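Local structure of mRNA export factor (Human herpesvirus 1, 4YXP) at residues 157-168 against 235-246. The protein regulates viral gene expression as a homodimer, inhibiting host splicing and exporting viral intronless mRNAs from the nucleus, here represented by its folded C-terminal domain. Residues are numbered along the deposited sequence; the frame is centred on the assembly and turned at random.
Sequences LRPFLQCYLKAR and LIEILDTHRQEC. With ZN (zinc ion), chain D.
The CHC2-type zinc site joins the two segments: Cys163 SG, His242 NE2 and Cys246 SG bind the zinc ion, His242 NE2 at 2.0 Å, and Cys251 supplies the fourth ligand. The metal thus ties helix 146-167 to segment 235-246, whose helix 230-241 leads into the site; the short axes of 157-167 and 235-241 are inclined at 74°. At the other imidazole nitrogen, His242 ND1 donates to Glu245 OE2 (3.2 Å, N-H...O angle 159°). The acceptor lies near the ring plane and uses its anti lone pair, so metal and carboxylate together fix the ring's rotation. Glu245 also pairs with Arg168, OE1 to NH1 at 3.0 Å; because the carboxylate sits over the guanidinium face, this is a contact of charges, and Arg168 is poorly ordered. The Tyr164 edge approaches the His242 face in an offset edge-to-face pair, centroids 5.7 Å apart, while Tyr164 OH is hydrogen-bonded to Asp187. Next to the site, Leu239 CD2 stands 3.5 Å from the Phe160 centroid, almost on the ring normal. A chi1 of 172°, CG anti to the backbone N, sends the Phe160 ring toward the other segment. Ile238 CD1 covers one Tyr164 face, 4.0 Å from its centroid. Phe160 and Tyr164 thus touch the His242 ring while packing against Leu239 and Ile238, and the Glu245 carboxylate, as a second-shell acceptor, would be expected to polarise the imidazole and strengthen its donation to zinc.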
ATOM      1  N   LEU B 157      -6.776   2.897  -3.692  1.00 21.54           N
ATOM      2  CA  LEU B 157      -7.993   3.197  -4.454  1.00 23.39           C
ATOM      3  C   LEU B 157      -9.074   2.110  -4.418  1.00 25.61           C
ATOM      4  O   LEU B 157     -10.167   2.320  -4.938  1.00 26.93           O
ATOM      5  CB  LEU B 157      -7.631   3.474  -5.918  1.00 23.03           C
ATOM      6  CG  LEU B 157      -6.853   4.758  -6.215  1.00 23.16           C
ATOM      7  CD1 LEU B 157      -6.424   4.784  -7.673  1.00 23.04           C
ATOM      8  CD2 LEU B 157      -7.671   5.997  -5.882  1.00 24.75           C
ATOM      9  N   ARG B 158      -8.790   0.963  -3.808  1.00 25.82           N
ATOM     10  CA  ARG B 158      -9.698  -0.184  -3.913  1.00 27.02           C
ATOM     11  C   ARG B 158     -11.137   0.138  -3.470  1.00 26.70           C
ATOM     12  O   ARG B 158     -12.085  -0.197  -4.184  1.00 26.19           O
ATOM     13  CB  ARG B 158      -9.153  -1.378  -3.116  1.00 29.91           C
ATOM     14  CG  ARG B 158     -10.003  -2.642  -3.233  1.00 35.30           C
ATOM     15  CD  ARG B 158      -9.376  -3.817  -2.494  1.00 39.18           C
ATOM     16  NE  ARG B 158      -8.021  -4.107  -2.955  1.00 41.79           N
ATOM     17  CZ  ARG B 158      -7.722  -4.906  -3.975  1.00 42.99           C
ATOM     18  NH1 ARG B 158      -8.682  -5.511  -4.664  1.00 44.27           N
ATOM     19  NH2 ARG B 158      -6.452  -5.102  -4.311  1.00 41.59           N
ATOM     20  N   PRO B 159     -11.315   0.786  -2.302  1.00 28.28           N
ATOM     21  CA  PRO B 159     -12.698   1.074  -1.887  1.00 28.30           C
ATOM     22  C   PRO B 159     -13.422   2.060  -2.803  1.00 27.51           C
ATOM     23  O   PRO B 159     -14.623   1.919  -3.030  1.00 27.19           O
ATOM     24  CB  PRO B 159     -12.527   1.669  -0.483  1.00 29.63           C
ATOM     25  CG  PRO B 159     -11.201   1.173  -0.022  1.00 30.01           C
ATOM     26  CD  PRO B 159     -10.353   1.168  -1.255  1.00 28.57           C
ATOM     27  N   PHE B 160     -12.701   3.053  -3.314  1.00 26.11           N
ATOM     28  CA  PHE B 160     -13.275   4.000  -4.264  1.00 26.74           C
ATOM     29  C   PHE B 160     -13.696   3.298  -5.548  1.00 25.32           C
ATOM     30  O   PHE B 160     -14.792   3.529  -6.069  1.00 25.44           O
ATOM     31  CB  PHE B 160     -12.273   5.113  -4.587  1.00 27.19           C
ATOM     32  CG  PHE B 160     -12.713   6.015  -5.705  1.00 28.33           C
ATOM     33  CD1 PHE B 160     -13.754   6.911  -5.521  1.00 29.88           C
ATOM     34  CD2 PHE B 160     -12.082   5.972  -6.938  1.00 28.42           C
ATOM     35  CE1 PHE B 160     -14.160   7.746  -6.548  1.00 31.53           C
ATOM     36  CE2 PHE B 160     -12.483   6.805  -7.969  1.00 30.09           C
ATOM     37  CZ  PHE B 160     -13.523   7.690  -7.775  1.00 31.38           C
ATOM     38  N   LEU B 161     -12.821   2.440  -6.058  1.00 24.90           N
ATOM     39  CA  LEU B 161     -13.039   1.811  -7.354  1.00 27.37           C
ATOM     40  C   LEU B 161     -14.142   0.757  -7.321  1.00 30.12           C
ATOM     41  O   LEU B 161     -14.733   0.451  -8.358  1.00 31.17           O
ATOM     42  CB  LEU B 161     -11.740   1.185  -7.861  1.00 26.04           C
ATOM     43  CG  LEU B 161     -10.652   2.191  -8.242  1.00 26.78           C
ATOM     44  CD1 LEU B 161      -9.360   1.470  -8.562  1.00 27.98           C
ATOM     45  CD2 LEU B 161     -11.090   3.050  -9.424  1.00 27.08           C
ATOM     46  N   GLN B 162     -14.419   0.199  -6.145  1.00 30.53           N
ATOM     47  CA  GLN B 162     -15.519  -0.748  -6.015  1.00 32.50           C
ATOM     48  C   GLN B 162     -16.810  -0.091  -6.494  1.00 31.61           C
ATOM     49  O   GLN B 162     -17.577  -0.682  -7.254  1.00 33.74           O
ATOM     50  CB  GLN B 162     -15.670  -1.232  -4.571  1.00 37.29           C
ATOM     51  CG  GLN B 162     -16.868  -2.157  -4.364  1.00 44.46           C
ATOM     52  CD  GLN B 162     -16.849  -2.856  -3.018  1.00 51.05           C
ATOM     53  OE1 GLN B 162     -16.476  -2.269  -2.001  1.00 53.72           O
ATOM     54  NE2 GLN B 162     -17.248  -4.124  -3.007  1.00 53.79           N
ATOM     55  N   CYS B 163     -17.037   1.142  -6.054  1.00 29.40           N
ATOM     56  CA  CYS B 163     -18.229   1.888  -6.446  1.00 30.50           C
ATOM     57  C   CYS B 163     -18.103   2.467  -7.860  1.00 30.00           C
ATOM     58  O   CYS B 163     -19.032   2.377  -8.659  1.00 30.81           O
ATOM     59  CB  CYS B 163     -18.502   3.013  -5.449  1.00 32.47           C
ATOM     60  SG  CYS B 163     -20.059   3.894  -5.746  1.00 35.78           S
ATOM     61  N   TYR B 164     -16.952   3.058  -8.164  1.00 29.67           N
ATOM     62  CA  TYR B 164     -16.760   3.747  -9.442  1.00 31.27           C
ATOM     63  C   TYR B 164     -16.853   2.803 -10.644  1.00 30.60           C
ATOM     64  O   TYR B 164     -17.523   3.110 -11.632  1.00 32.68           O
ATOM     65  CB  TYR B 164     -15.407   4.464  -9.457  1.00 30.36           C
ATOM     66  CG  TYR B 164     -15.017   5.025 -10.813  1.00 29.47           C
ATOM     67  CD1 TYR B 164     -15.440   6.285 -11.216  1.00 29.35           C
ATOM     68  CD2 TYR B 164     -14.220   4.293 -11.682  1.00 28.87           C
ATOM     69  CE1 TYR B 164     -15.080   6.799 -12.456  1.00 29.55           C
ATOM     70  CE2 TYR B 164     -13.856   4.798 -12.918  1.00 29.83           C
ATOM     71  CZ  TYR B 164     -14.286   6.049 -13.297  1.00 30.36           C
ATOM     72  OH  TYR B 164     -13.922   6.549 -14.527  1.00 31.83           O
ATOM     73  N   LEU B 165     -16.172   1.664 -10.572  1.00 27.43           N
ATOM     74  CA  LEU B 165     -16.163   0.726 -11.688  1.00 27.73           C
ATOM     75  C   LEU B 165     -17.555   0.153 -11.933  1.00 31.24           C
ATOM     76  O   LEU B 165     -17.953  -0.067 -13.077  1.00 32.26           O
ATOM     77  CB  LEU B 165     -15.158  -0.401 -11.434  1.00 25.83           C
ATOM     78  CG  LEU B 165     -13.685   0.026 -11.466  1.00 24.19           C
ATOM     79  CD1 LEU B 165     -12.781  -1.105 -11.013  1.00 23.46           C
ATOM     80  CD2 LEU B 165     -13.283   0.498 -12.862  1.00 25.24           C
ATOM     81  N   LYS B 166     -18.299  -0.075 -10.858  1.00 34.10           N
ATOM     82  CA  LYS B 166     -19.662  -0.578 -10.976  1.00 39.91           C
ATOM     83  C   LYS B 166     -20.567   0.422 -11.697  1.00 41.48           C
ATOM     84  O   LYS B 166     -21.444   0.033 -12.469  1.00 43.76           O
ATOM     85  CB  LYS B 166     -20.237  -0.896  -9.596  1.00 45.49           C
ATOM     86  CG  LYS B 166     -20.589  -2.363  -9.399  1.00 51.48           C
ATOM     87  CD  LYS B 166     -21.462  -2.582  -8.170  1.00 56.68           C
ATOM     88  CE  LYS B 166     -22.860  -1.999  -8.360  1.00 61.57           C
ATOM     89  NZ  LYS B 166     -23.761  -2.305  -7.218  1.00 64.70           N
ATOM     90  N   ALA B 167     -20.355   1.709 -11.442  1.00 41.07           N
ATOM     91  CA  ALA B 167     -21.152   2.758 -12.073  1.00 43.86           C
ATOM     92  C   ALA B 167     -20.872   2.841 -13.571  1.00 45.01           C
ATOM     93  O   ALA B 167     -21.751   3.193 -14.358  1.00 48.07           O
ATOM     94  CB  ALA B 167     -20.879   4.101 -11.414  1.00 43.14           C
ATOM     95  N   ARG B 168     -19.645   2.516 -13.958  1.00 43.16           N
ATOM     96  CA  ARG B 168     -19.240   2.588 -15.357  1.00 45.21           C
ATOM     97  C   ARG B 168     -19.528   1.286 -16.100  1.00 41.26           C
ATOM     98  O   ARG B 168     -19.260   1.176 -17.296  1.00 38.50           O
ATOM     99  CB  ARG B 168     -17.753   2.931 -15.459  1.00 50.86           C
ATOM    100  CG  ARG B 168     -17.376   4.258 -14.814  1.00 58.70           C
ATOM    101  CD  ARG B 168     -18.295   5.374 -15.279  1.00 68.72           C
ATOM    102  NE  ARG B 168     -17.802   6.697 -14.917  1.00 76.20           N
ATOM    103  CZ  ARG B 168     -18.378   7.835 -15.294  1.00 84.15           C
ATOM    104  NH1 ARG B 168     -19.472   7.813 -16.047  1.00 88.13           N
ATOM    105  NH2 ARG B 168     -17.859   8.999 -14.920  1.00 86.15           N
ATOM    106  N   LEU B 235      -6.783  10.337 -12.917  1.00 25.44           N
ATOM    107  CA  LEU B 235      -7.285   9.722 -11.697  1.00 25.36           C
ATOM    108  C   LEU B 235      -7.695  10.781 -10.681  1.00 28.02           C
ATOM    109  O   LEU B 235      -8.658  10.589  -9.942  1.00 29.73           O
ATOM    110  CB  LEU B 235      -6.238   8.778 -11.107  1.00 23.52           C
ATOM    111  CG  LEU B 235      -6.027   7.488 -11.906  1.00 24.23           C
ATOM    112  CD1 LEU B 235      -4.913   6.657 -11.299  1.00 23.65           C
ATOM    113  CD2 LEU B 235      -7.310   6.658 -11.996  1.00 25.98           C
ATOM    114  N   ILE B 236      -6.989  11.903 -10.653  1.00 29.69           N
ATOM    115  CA  ILE B 236      -7.426  13.029  -9.834  1.00 32.52           C
ATOM    116  C   ILE B 236      -8.802  13.498 -10.309  1.00 33.99           C
ATOM    117  O   ILE B 236      -9.640  13.892  -9.500  1.00 34.10           O
ATOM    118  CB  ILE B 236      -6.407  14.182  -9.864  1.00 33.78           C
ATOM    119  CG1 ILE B 236      -5.138  13.778  -9.112  1.00 33.20           C
ATOM    120  CG2 ILE B 236      -7.005  15.455  -9.248  1.00 35.59           C
ATOM    121  CD1 ILE B 236      -4.001  14.772  -9.239  1.00 35.83           C
ATOM    122  N   GLU B 237      -9.032  13.461 -11.619  1.00 33.16           N
ATOM    123  CA  GLU B 237     -10.288  13.957 -12.172  1.00 33.13           C
ATOM    124  C   GLU B 237     -11.479  13.101 -11.741  1.00 30.86           C
ATOM    125  O   GLU B 237     -12.506  13.639 -11.332  1.00 32.51           O
ATOM    126  CB  GLU B 237     -10.233  14.020 -13.703  1.00 35.38           C
ATOM    127  CG  GLU B 237     -11.533  14.536 -14.322  1.00 38.53           C
ATOM    128  CD  GLU B 237     -11.411  14.851 -15.801  1.00 40.97           C
ATOM    129  OE1 GLU B 237     -10.657  14.151 -16.508  1.00 39.24           O
ATOM    130  OE2 GLU B 237     -12.077  15.806 -16.257  1.00 45.15           O
ATOM    131  N   ILE B 238     -11.353  11.779 -11.829  1.00 28.86           N
ATOM    132  CA  ILE B 238     -12.499  10.919 -11.549  1.00 29.62           C
ATOM    133  C   ILE B 238     -12.795  10.912 -10.050  1.00 28.40           C
ATOM    134  O   ILE B 238     -13.940  10.721  -9.646  1.00 26.98           O
ATOM    135  CB  ILE B 238     -12.292   9.485 -12.090  1.00 30.65           C
ATOM    136  CG1 ILE B 238     -11.126   8.777 -11.394  1.00 29.68           C
ATOM    137  CG2 ILE B 238     -12.080   9.519 -13.594  1.00 32.29           C
ATOM    138  CD1 ILE B 238     -11.043   7.294 -11.721  1.00 29.77           C
ATOM    139  N   LEU B 239     -11.771  11.130  -9.229  1.00 28.53           N
ATOM    140  CA  LEU B 239     -11.978  11.272  -7.791  1.00 29.01           C
ATOM    141  C   LEU B 239     -12.827  12.511  -7.514  1.00 31.17           C
ATOM    142  O   LEU B 239     -13.550  12.574  -6.517  1.00 31.55           O
ATOM    143  CB  LEU B 239     -10.637  11.352  -7.054  1.00 27.94           C
ATOM    144  CG  LEU B 239      -9.918  10.013  -6.845  1.00 27.20           C
ATOM    145  CD1 LEU B 239      -8.462  10.207  -6.451  1.00 25.61           C
ATOM    146  CD2 LEU B 239     -10.638   9.185  -5.786  1.00 28.76           C
ATOM    147  N   ASP B 240     -12.755  13.488  -8.414  1.00 31.80           N
ATOM    148  CA  ASP B 240     -13.548  14.707  -8.286  1.00 34.41           C
ATOM    149  C   ASP B 240     -14.969  14.536  -8.824  1.00 34.10           C
ATOM    150  O   ASP B 240     -15.938  14.926  -8.167  1.00 34.55           O
ATOM    151  CB  ASP B 240     -12.863  15.864  -9.019  1.00 37.50           C
ATOM    152  CG  ASP B 240     -13.615  17.181  -8.867  1.00 41.40           C
ATOM    153  OD1 ASP B 240     -14.012  17.513  -7.730  1.00 42.16           O
ATOM    154  OD2 ASP B 240     -13.811  17.879  -9.886  1.00 42.77           O
ATOM    155  N   THR B 241     -15.088  13.945 -10.010  1.00 33.75           N
ATOM    156  CA  THR B 241     -16.342  13.975 -10.767  1.00 35.77           C
ATOM    157  C   THR B 241     -17.321  12.835 -10.463  1.00 37.04           C
ATOM    158  O   THR B 241     -18.512  12.950 -10.755  1.00 38.74           O
ATOM    159  CB  THR B 241     -16.062  13.943 -12.279  1.00 34.11           C
ATOM    160  OG1 THR B 241     -15.386  12.726 -12.613  1.00 31.10           O
ATOM    161  CG2 THR B 241     -15.207  15.135 -12.694  1.00 34.56           C
ATOM    162  N   HIS B 242     -16.827  11.737  -9.899  1.00 34.99           N
ATOM    163  CA  HIS B 242     -17.671  10.572  -9.643  1.00 35.59           C
ATOM    164  C   HIS B 242     -18.839  10.918  -8.715  1.00 37.00           C
ATOM    165  O   HIS B 242     -19.939  10.380  -8.861  1.00 38.26           O
ATOM    166  CB  HIS B 242     -16.839   9.433  -9.046  1.00 34.36           C
ATOM    167  CG  HIS B 242     -17.657   8.303  -8.499  1.00 34.30           C
ATOM    168  ND1 HIS B 242     -18.454   7.504  -9.295  1.00 34.41           N
ATOM    169  CD2 HIS B 242     -17.800   7.833  -7.238  1.00 33.82           C
ATOM    170  CE1 HIS B 242     -19.054   6.600  -8.545  1.00 34.78           C
ATOM    171  NE2 HIS B 242     -18.676   6.776  -7.291  1.00 33.79           N
ATOM    172  N   ARG B 243     -18.604  11.829  -7.776  1.00 37.84           N
ATOM    173  CA  ARG B 243     -19.626  12.206  -6.800  1.00 38.31           C
ATOM    174  C   ARG B 243     -20.861  12.827  -7.462  1.00 39.03           C
ATOM    175  O   ARG B 243     -21.929  12.904  -6.843  1.00 39.15           O
ATOM    176  CB  ARG B 243     -19.041  13.176  -5.768  1.00 37.86           C
ATOM    177  CG  ARG B 243     -18.604  14.523  -6.336  1.00 39.54           C
ATOM    178  CD  ARG B 243     -17.683  15.261  -5.372  1.00 39.19           C
ATOM    179  NE  ARG B 243     -16.389  14.595  -5.220  1.00 36.50           N
ATOM    180  CZ  ARG B 243     -15.511  14.857  -4.254  1.00 34.35           C
ATOM    181  NH1 ARG B 243     -15.775  15.774  -3.332  1.00 34.69           N
ATOM    182  NH2 ARG B 243     -14.360  14.200  -4.209  1.00 32.01           N
ATOM    183  N   GLN B 244     -20.721  13.260  -8.712  1.00 38.39           N
ATOM    184  CA  GLN B 244     -21.843  13.839  -9.452  1.00 41.33           C
ATOM    185  C   GLN B 244     -22.834  12.770  -9.916  1.00 44.78           C
ATOM    186  O   GLN B 244     -24.011  13.058 -10.129  1.00 46.31           O
ATOM    187  CB  GLN B 244     -21.340  14.627 -10.665  1.00 41.47           C
ATOM    188  CG  GLN B 244     -20.550  15.880 -10.326  1.00 43.18           C
ATOM    189  CD  GLN B 244     -20.113  16.642 -11.567  1.00 46.54           C
ATOM    190  OE1 GLN B 244     -20.870  16.767 -12.535  1.00 49.28           O
ATOM    191  NE2 GLN B 244     -18.888  17.150 -11.549  1.00 46.12           N
ATOM    192  N   GLU B 245     -22.355  11.539 -10.075  1.00 46.59           N
ATOM    193  CA  GLU B 245     -23.200  10.442 -10.540  1.00 49.79           C
ATOM    194  C   GLU B 245     -23.525   9.458  -9.417  1.00 46.33           C
ATOM    195  O   GLU B 245     -24.272   8.504  -9.625  1.00 47.19           O
ATOM    196  CB  GLU B 245     -22.519   9.700 -11.699  1.00 52.80           C
ATOM    197  CG  GLU B 245     -21.332   8.836 -11.285  1.00 53.19           C
ATOM    198  CD  GLU B 245     -20.617   8.210 -12.468  1.00 54.25           C
ATOM    199  OE1 GLU B 245     -21.140   8.309 -13.599  1.00 55.16           O
ATOM    200  OE2 GLU B 245     -19.529   7.624 -12.263  1.00 53.61           O
ATOM    201  N   CYS B 246     -22.963   9.700  -8.233  1.00 41.89           N
ATOM    202  CA  CYS B 246     -23.101   8.788  -7.098  1.00 38.26           C
ATOM    203  C   CYS B 246     -23.753   9.490  -5.907  1.00 39.04           C
ATOM    204  O   CYS B 246     -23.303  10.553  -5.487  1.00 40.90           O
ATOM    205  CB  CYS B 246     -21.724   8.239  -6.707  1.00 34.72           C
ATOM    206  SG  CYS B 246     -21.728   7.051  -5.360  1.00 32.64           S
TER
HETATM  207 ZN    ZN D 601     -19.595   6.109  -5.578  0.84 27.17          ZN